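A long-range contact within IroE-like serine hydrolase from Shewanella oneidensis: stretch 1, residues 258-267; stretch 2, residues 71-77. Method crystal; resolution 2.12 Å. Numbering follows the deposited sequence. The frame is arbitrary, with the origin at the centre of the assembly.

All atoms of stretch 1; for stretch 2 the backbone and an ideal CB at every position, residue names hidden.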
# COMPACT_ATOMS: atom_id res chain seq x y z
N GLY A 258 5.25 -9.37 0.72
CA GLY A 258 6.28 -10.03 1.49
C GLY A 258 5.87 -10.29 2.92
O GLY A 258 6.02 -11.39 3.42
N ILE A 259 5.30 -9.27 3.57
CA ILE A 259 4.92 -9.34 4.99
C ILE A 259 3.67 -10.18 5.19
O ILE A 259 3.52 -10.79 6.25
CB ILE A 259 4.73 -7.90 5.61
CG1 ILE A 259 5.07 -7.93 7.11
CG2 ILE A 259 3.37 -7.32 5.29
CD1 ILE A 259 6.57 -8.31 7.39
N ARG A 260 2.78 -10.17 4.19
CA ARG A 260 1.60 -10.97 4.18
C ARG A 260 1.94 -12.46 4.01
O ARG A 260 1.32 -13.32 4.63
CB ARG A 260 0.58 -10.50 3.11
CG ARG A 260 -0.27 -9.31 3.55
CD ARG A 260 -1.12 -8.72 2.44
NE ARG A 260 -2.00 -9.72 1.81
CZ ARG A 260 -3.21 -10.08 2.24
NH1 ARG A 260 -3.76 -9.52 3.32
NH2 ARG A 260 -3.88 -11.02 1.59
N HIS A 261 2.89 -12.75 3.16
CA HIS A 261 3.37 -14.11 2.99
C HIS A 261 4.08 -14.61 4.26
O HIS A 261 3.86 -15.73 4.71
CB HIS A 261 4.34 -14.16 1.82
CG HIS A 261 5.05 -15.46 1.69
ND1 HIS A 261 4.41 -16.59 1.23
CD2 HIS A 261 6.31 -15.83 2.00
CE1 HIS A 261 5.26 -17.60 1.23
NE2 HIS A 261 6.42 -17.18 1.69
N LEU A 262 4.91 -13.75 4.87
CA LEU A 262 5.59 -14.13 6.11
C LEU A 262 4.63 -14.51 7.22
O LEU A 262 4.87 -15.46 7.95
CB LEU A 262 6.49 -12.98 6.61
CG LEU A 262 7.32 -13.32 7.85
CD1 LEU A 262 8.42 -14.38 7.52
CD2 LEU A 262 7.95 -12.02 8.45
N PHE A 263 3.54 -13.75 7.36
CA PHE A 263 2.57 -13.97 8.44
C PHE A 263 1.28 -14.70 8.09
O PHE A 263 0.36 -14.80 8.91
CB PHE A 263 2.23 -12.63 9.08
CG PHE A 263 3.37 -12.03 9.81
CD1 PHE A 263 3.93 -12.68 10.90
CD2 PHE A 263 3.89 -10.80 9.44
CE1 PHE A 263 4.99 -12.11 11.59
CE2 PHE A 263 4.92 -10.24 10.12
CZ PHE A 263 5.48 -10.89 11.18
N LYS A 264 1.25 -15.24 6.88
CA LYS A 264 0.12 -15.93 6.32
C LYS A 264 -0.46 -17.02 7.23
O LYS A 264 -1.65 -17.03 7.53
CB LYS A 264 0.54 -16.54 4.97
CG LYS A 264 -0.58 -17.13 4.12
CD LYS A 264 -0.05 -17.68 2.75
CE LYS A 264 0.83 -16.64 1.99
NZ LYS A 264 1.03 -16.85 0.51
N ASP A 265 0.41 -17.92 7.69
CA ASP A 265 -0.06 -19.07 8.46
C ASP A 265 -0.35 -18.80 9.95
O ASP A 265 -0.63 -19.74 10.68
CB ASP A 265 0.94 -20.21 8.31
CG ASP A 265 1.09 -20.64 6.90
OD1 ASP A 265 0.09 -20.67 6.15
OD2 ASP A 265 2.22 -20.98 6.51
N PHE A 266 -0.29 -17.53 10.37
CA PHE A 266 -0.50 -17.13 11.78
C PHE A 266 -1.95 -16.93 12.12
O PHE A 266 -2.31 -16.90 13.31
CB PHE A 266 0.22 -15.81 12.10
CG PHE A 266 1.71 -15.91 12.22
CD1 PHE A 266 2.49 -16.36 11.17
CD2 PHE A 266 2.34 -15.49 13.38
CE1 PHE A 266 3.85 -16.43 11.28
CE2 PHE A 266 3.71 -15.53 13.49
CZ PHE A 266 4.47 -16.00 12.43
N ALA A 267 -2.76 -16.75 11.08
CA ALA A 267 -4.22 -16.58 11.19
C ALA A 267 -4.92 -17.84 11.72
O ALA A 267 -4.60 -18.96 11.34
CB ALA A 267 -4.82 -16.17 9.81
N UNK A 71 -7.37 -8.81 11.45
CA UNK A 71 -6.08 -8.31 11.01
C UNK A 71 -5.37 -9.31 10.08
O UNK A 71 -5.46 -10.52 10.29
CB UNK A 71 -5.20 -8.00 12.22
N UNK A 72 -4.69 -8.79 9.07
CA UNK A 72 -4.04 -9.60 8.07
C UNK A 72 -2.66 -10.01 8.51
O UNK A 72 -2.14 -11.04 8.08
CB UNK A 72 -3.97 -8.85 6.74
N UNK A 73 -2.03 -9.19 9.34
CA UNK A 73 -0.75 -9.57 9.90
C UNK A 73 -0.86 -9.28 11.39
O UNK A 73 -1.77 -8.57 11.80
CB UNK A 73 0.42 -8.82 9.25
N UNK A 74 0.04 -9.84 12.21
CA UNK A 74 -0.02 -9.51 13.63
C UNK A 74 0.56 -8.12 13.92
O UNK A 74 1.14 -7.47 13.04
CB UNK A 74 0.73 -10.57 14.44
N UNK A 75 0.38 -7.67 15.15
CA UNK A 75 0.93 -6.40 15.59
C UNK A 75 2.46 -6.50 15.68
O UNK A 75 2.98 -7.50 16.09
CB UNK A 75 0.33 -5.99 16.94
N UNK A 76 3.19 -5.46 15.27
CA UNK A 76 4.65 -5.45 15.37
C UNK A 76 5.15 -4.09 15.87
O UNK A 76 4.41 -3.12 15.86
CB UNK A 76 5.28 -5.78 14.02
N UNK A 77 6.41 -4.08 16.33
CA UNK A 77 7.17 -2.89 16.69
C UNK A 77 7.93 -2.57 15.39
O UNK A 77 8.57 -3.45 14.82
CB UNK A 77 8.09 -3.11 17.89

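Position 71 comes first and is lightly constrained: its ideal CB has nothing of stretch 1 within 5.5 Å. Phi near -62° and psi near 142° suit many residues, proline among them. The residue is Pro71, and it makes no contact with stretch 1.

Position 72 is more demanding. Its CA-to-CB bond points toward stretch 1, and the ideal CB lies 3.5 Å from Arg260 NH1. A guanidinium so close asks for an acceptor on a side chain that can turn back to reach it; Asp, Glu, Asn or Gln would all be reasonable. The deposited Gln72 folds compactly, with chi1 and chi2 both m, and its OE1 sits near the plane of the guanidinium, at its edge. Arg260 NH1 donates a hydrogen bond to Gln72 OE1 at 2.9 Å with an angle of 151°, so a neutral amide answers the charge. The backbone adds a second link, independent of side-chain identity: one water donates to both Gln72 O, at 2.9 Å, and Arg260 O, at 3.0 Å.

Position 73 also points toward the helix, its ideal CB 4.0 Å from Phe263 CD2 and 4.7 Å from Ile259 O. The surroundings are largely apolar, and the extended backbone (-133/163) favours a beta-branched residue; Val or Ile would fit, and Leu or Met might. Ile73 packs against the turn that carries Ile259, Arg260 and Phe263. Its CD1 meets Ile259 CG2 at 4.0 Å, its CG2 packs 3.7 Å from Ile259 O and 4.2 Å from Arg260 CG, and its CB lies 4.0 Å from Phe263 CD2.

At 74 the CA-to-CB bond again points toward stretch 1, and two aromatic rings lie within reach: the ideal CB is 5.2 Å from Phe263 CD1 and 5.3 Å from Phe266 CD2. A modest apolar side chain would suit, such as Val, Leu or Pro, and phi near -76° admits proline. In Pro74 the ring closes back to the backbone nitrogen, which places CD over one face of Phe263, 3.7 Å from the ring centroid and 26° off its normal. This is a CH-pi contact, with Pro74 CD just 3.3 Å from Phe263 CG. On the same proline, CG reaches to 4.4 Å from Phe266 CD2.

Position 75 is out of reach, so stretch 1 sets no preference; it is Lys75.

Position 76 points toward stretch 1 from farther off, its ideal CB having nothing within 5.5 Å; the nearest feature is the Phe263 ring, so an apolar side chain long enough to approach it, Val, Ile or Leu, would suit. Val76 reaches Phe263 CZ with CG1 at 4.5 Å, a marginal touch.

Position 77 is again out of reach, so stretch 1 sets no preference; it is Ile77, which makes no contact here.

Stretch 2, residues 71-77: PQIPKVI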
# COMPACT_ATOMS: atom_id res chain seq x y z
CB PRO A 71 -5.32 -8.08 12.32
CG PRO A 71 -6.01 -8.89 13.35
CD PRO A 71 -7.44 -8.98 12.91
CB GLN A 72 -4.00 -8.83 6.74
CG GLN A 72 -5.40 -8.45 6.25
CD GLN A 72 -6.27 -9.66 5.95
OE1 GLN A 72 -5.95 -10.45 5.06
NE2 GLN A 72 -7.37 -9.79 6.66
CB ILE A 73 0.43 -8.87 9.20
CG1 ILE A 73 0.40 -7.35 9.41
CG2 ILE A 73 0.47 -9.20 7.71
CD1 ILE A 73 1.59 -6.63 8.80
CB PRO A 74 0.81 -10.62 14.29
CG PRO A 74 1.68 -11.16 13.26
CD PRO A 74 1.11 -10.80 11.91
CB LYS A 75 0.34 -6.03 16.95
CG LYS A 75 -1.19 -5.80 16.95
CD LYS A 75 -1.53 -4.53 16.27
CE LYS A 75 -3.01 -4.11 16.45
NZ LYS A 75 -3.98 -5.02 15.79
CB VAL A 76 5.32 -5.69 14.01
CG1 VAL A 76 4.86 -7.06 13.41
CG2 VAL A 76 5.00 -4.53 13.04
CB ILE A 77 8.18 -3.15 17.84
CG1 ILE A 77 7.43 -3.42 19.17
CG2 ILE A 77 9.17 -1.97 18.02
CD1 ILE A 77 8.29 -3.95 20.28
O HOH W 1 -1.34 -12.38 5.67
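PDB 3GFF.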